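Local coordinates for recombination protein uvsY (Enterobacteria phage T4, PDB 4ZWS) that acts as a recombination mediator that binds DNA, promotes assembly of UvsX recombinase on single-stranded DNA and helps UvsX displace gp32, at residues Met1-Leu6 / Tyr102-Leu106. Sequence-based numbering, arbitrary orientation.
Sequences MRLEDL and YWGIL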
ATOM      1  N   MET A   1      24.862  20.879   3.578  1.00 56.72           N
ATOM      2  CA  MET A   1      25.335  19.516   3.392  1.00 56.36           C
ATOM      3  C   MET A   1      25.493  19.185   1.919  1.00 55.43           C
ATOM      4  O   MET A   1      24.674  19.589   1.104  1.00 53.54           O
ATOM      5  CB  MET A   1      24.355  18.527   4.013  1.00 55.41           C
ATOM      6  CG  MET A   1      24.061  18.795   5.452  1.00 51.34           C
ATOM      7  SD  MET A   1      22.973  17.539   6.100  1.00 62.53           S
ATOM      8  CE  MET A   1      22.772  18.130   7.782  1.00 64.33           C
ATOM      9  N   ARG A   2      26.521  18.414   1.589  1.00 61.94           N
ATOM     10  CA  ARG A   2      26.668  17.880   0.240  1.00 59.30           C
ATOM     11  C   ARG A   2      26.363  16.386   0.237  1.00 58.44           C
ATOM     12  O   ARG A   2      26.805  15.643   1.126  1.00 59.27           O
ATOM     13  CB  ARG A   2      28.076  18.149  -0.325  1.00 54.61           C
ATOM     14  CG  ARG A   2      28.225  19.554  -0.867  1.00 74.08           C
ATOM     15  CD  ARG A   2      29.654  19.938  -1.223  1.00 81.16           C
ATOM     16  NE  ARG A   2      30.566  19.865  -0.091  1.00 93.14           N
ATOM     17  CZ  ARG A   2      31.752  20.464  -0.055  1.00 97.06           C
ATOM     18  NH1 ARG A   2      32.151  21.197  -1.088  1.00 92.84           N
ATOM     19  NH2 ARG A   2      32.531  20.335   1.016  1.00102.61           N
ATOM     20  N   LEU A   3      25.601  15.947  -0.756  1.00 58.10           N
ATOM     21  CA  LEU A   3      25.224  14.540  -0.843  1.00 52.36           C
ATOM     22  C   LEU A   3      26.446  13.624  -0.788  1.00 55.18           C
ATOM     23  O   LEU A   3      26.453  12.614  -0.083  1.00 51.49           O
ATOM     24  CB  LEU A   3      24.436  14.273  -2.124  1.00 48.89           C
ATOM     25  CG  LEU A   3      24.126  12.793  -2.357  1.00 51.52           C
ATOM     26  CD1 LEU A   3      23.335  12.236  -1.189  1.00 46.94           C
ATOM     27  CD2 LEU A   3      23.375  12.608  -3.656  1.00 47.95           C
ATOM     28  N   GLU A   4      27.480  13.982  -1.535  1.00 52.37           N
ATOM     29  CA  GLU A   4      28.656  13.142  -1.620  1.00 55.83           C
ATOM     30  C   GLU A   4      29.361  13.039  -0.260  1.00 62.08           C
ATOM     31  O   GLU A   4      29.939  12.003   0.061  1.00 67.06           O
ATOM     32  CB  GLU A   4      29.608  13.671  -2.689  1.00 56.47           C
ATOM     33  CG  GLU A   4      29.044  13.529  -4.097  1.00 66.45           C
ATOM     34  CD  GLU A   4      27.912  14.520  -4.404  1.00 74.99           C
ATOM     35  OE1 GLU A   4      27.711  15.472  -3.608  1.00 71.17           O
ATOM     36  OE2 GLU A   4      27.206  14.326  -5.427  1.00 74.32           O
ATOM     37  N   ASP A   5      29.276  14.089   0.556  1.00 58.15           N
ATOM     38  CA  ASP A   5      29.848  14.042   1.895  1.00 54.98           C
ATOM     39  C   ASP A   5      29.122  13.007   2.746  1.00 53.79           C
ATOM     40  O   ASP A   5      29.759  12.228   3.465  1.00 58.14           O
ATOM     41  CB  ASP A   5      29.790  15.404   2.581  1.00 55.41           C
ATOM     42  CG  ASP A   5      30.739  16.416   1.968  1.00 71.82           C
ATOM     43  OD1 ASP A   5      30.440  17.626   2.052  1.00 70.67           O
ATOM     44  OD2 ASP A   5      31.794  16.010   1.433  1.00 75.61           O
ATOM     45  N   LEU A   6      27.794  13.009   2.669  1.00 51.46           N
ATOM     46  CA  LEU A   6      26.982  12.038   3.398  1.00 54.14           C
ATOM     47  C   LEU A   6      27.264  10.612   2.945  1.00 56.56           C
ATOM     48  O   LEU A   6      27.403   9.707   3.769  1.00 55.46           O
ATOM     49  CB  LEU A   6      25.490  12.351   3.228  1.00 49.19           C
ATOM     50  CG  LEU A   6      25.041  13.668   3.870  1.00 48.30           C
ATOM     51  CD1 LEU A   6      23.546  13.872   3.699  1.00 46.86           C
ATOM     52  CD2 LEU A   6      25.392  13.638   5.329  1.00 48.87           C
ATOM     53  N   TYR A 102      16.924  19.069  -3.677  1.00 46.63           N
ATOM     54  CA  TYR A 102      18.241  18.541  -3.327  1.00 46.48           C
ATOM     55  C   TYR A 102      18.292  18.139  -1.868  1.00 54.62           C
ATOM     56  O   TYR A 102      18.784  17.060  -1.527  1.00 58.36           O
ATOM     57  CB  TYR A 102      19.316  19.588  -3.582  1.00 47.23           C
ATOM     58  CG  TYR A 102      20.731  19.101  -3.388  1.00 47.35           C
ATOM     59  CD1 TYR A 102      21.433  19.411  -2.226  1.00 50.61           C
ATOM     60  CD2 TYR A 102      21.363  18.298  -4.340  1.00 46.72           C
ATOM     61  CE1 TYR A 102      22.737  18.960  -2.025  1.00 48.70           C
ATOM     62  CE2 TYR A 102      22.669  17.847  -4.156  1.00 47.13           C
ATOM     63  CZ  TYR A 102      23.348  18.181  -2.992  1.00 49.66           C
ATOM     64  OH  TYR A 102      24.642  17.743  -2.791  1.00 58.59           O
ATOM     65  N   TRP A 103      17.785  19.018  -1.014  1.00 48.03           N
ATOM     66  CA  TRP A 103      17.650  18.742   0.406  1.00 48.77           C
ATOM     67  C   TRP A 103      16.703  17.577   0.647  1.00 53.34           C
ATOM     68  O   TRP A 103      16.930  16.766   1.543  1.00 48.19           O
ATOM     69  CB  TRP A 103      17.237  20.021   1.106  1.00 50.48           C
ATOM     70  CG  TRP A 103      18.426  20.899   1.345  1.00 51.57           C
ATOM     71  CD1 TRP A 103      18.847  21.935   0.573  1.00 59.62           C
ATOM     72  CD2 TRP A 103      19.204  20.965   2.546  1.00 52.79           C
ATOM     73  NE1 TRP A 103      19.928  22.556   1.151  1.00 58.98           N
ATOM     74  CE2 TRP A 103      20.153  21.993   2.375  1.00 54.03           C
ATOM     75  CE3 TRP A 103      19.222  20.225   3.729  1.00 57.25           C
ATOM     76  CZ2 TRP A 103      21.106  22.301   3.342  1.00 55.63           C
ATOM     77  CZ3 TRP A 103      20.171  20.534   4.689  1.00 61.75           C
ATOM     78  CH2 TRP A 103      21.097  21.567   4.489  1.00 55.85           C
ATOM     79  N   GLY A 104      15.655  17.482  -0.167  1.00 52.15           N
ATOM     80  CA  GLY A 104      14.757  16.350  -0.081  1.00 47.38           C
ATOM     81  C   GLY A 104      15.524  15.062  -0.335  1.00 46.42           C
ATOM     82  O   GLY A 104      15.278  14.044   0.305  1.00 48.10           O
ATOM     83  N   ILE A 105      16.470  15.116  -1.269  1.00 45.79           N
ATOM     84  CA  ILE A 105      17.319  13.976  -1.580  1.00 45.23           C
ATOM     85  C   ILE A 105      18.186  13.629  -0.386  1.00 45.57           C
ATOM     86  O   ILE A 105      18.349  12.455  -0.063  1.00 53.09           O
ATOM     87  CB  ILE A 105      18.188  14.233  -2.823  1.00 45.59           C
ATOM     88  CG1 ILE A 105      17.311  14.176  -4.080  1.00 44.57           C
ATOM     89  CG2 ILE A 105      19.244  13.159  -2.962  1.00 44.77           C
ATOM     90  CD1 ILE A 105      18.059  14.404  -5.382  1.00 44.42           C
ATOM     91  N   LEU A 106      18.729  14.646   0.275  1.00 46.20           N
ATOM     92  CA  LEU A 106      19.541  14.414   1.461  1.00 47.87           C
ATOM     93  C   LEU A 106      18.697  13.763   2.542  1.00 49.54           C
ATOM     94  O   LEU A 106      19.154  12.832   3.208  1.00 47.16           O
ATOM     95  CB  LEU A 106      20.143  15.716   1.993  1.00 47.85           C
ATOM     96  CG  LEU A 106      21.028  16.516   1.038  1.00 47.95           C
ATOM     97  CD1 LEU A 106      21.627  17.693   1.749  1.00 49.44           C
ATOM     98  CD2 LEU A 106      22.110  15.626   0.436  1.00 47.47           C
TER
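Tyr102 holds its CG opposite the backbone N (chi1 -174°), which carries the phenol across to the N-terminal end of helix 3-14, while Leu106, with CG opposite its carbonyl carbon, brings its methyls CD1 and CD2 against Met1 and Leu3. The pair illustrates how side chains of a long helix can hold the start of a short one, here in the alpha barrel of the UvsY homo-heptamer. Arg2 occupies the N-cap position, and the first-turn amide of Leu3 donates to Tyr102 OH at 2.9 Å; at 178° the bond is almost perfectly straight. An N-H at the opening of a helix, which has no acceptor one turn earlier in its own backbone, thus finds one on helix 91-135. The carbonyl oxygen of Met1 lies near the plane of the phenol ring, at its edge, with Met1 O 3.7 Å from Tyr102 CE1.

Beside this polar grip, Leu106 splits its two methyls between different partners. Its CD1 packs against Met1 CB at 3.6 Å, and its CD2 reaches Leu3 CA at 3.5 Å and also touches Leu6 CD1. Met1, extended beyond CG, crosses Trp103 at about a right angle, its SD 5.3 Å from the centroid of the six-membered indole ring in an oblique Met-aromatic contact. Trp103 also packs on Met46 and Ile49 of helix 21-64, so the indole lies between the N-terminal residue and that helix. Glu4 OE2 forms a salt bridge with Lys44 NZ of the second subunit, and Leu3 packs on Ser40 of that subunit, so the junction borders the subunit interface. Within the N-terminal turn, Arg2 NE forms a hydrogen-bonded salt bridge with Asp5 OD1 at 3.1 Å, meeting the oxygen on its syn side but 33° out of the carboxylate plane.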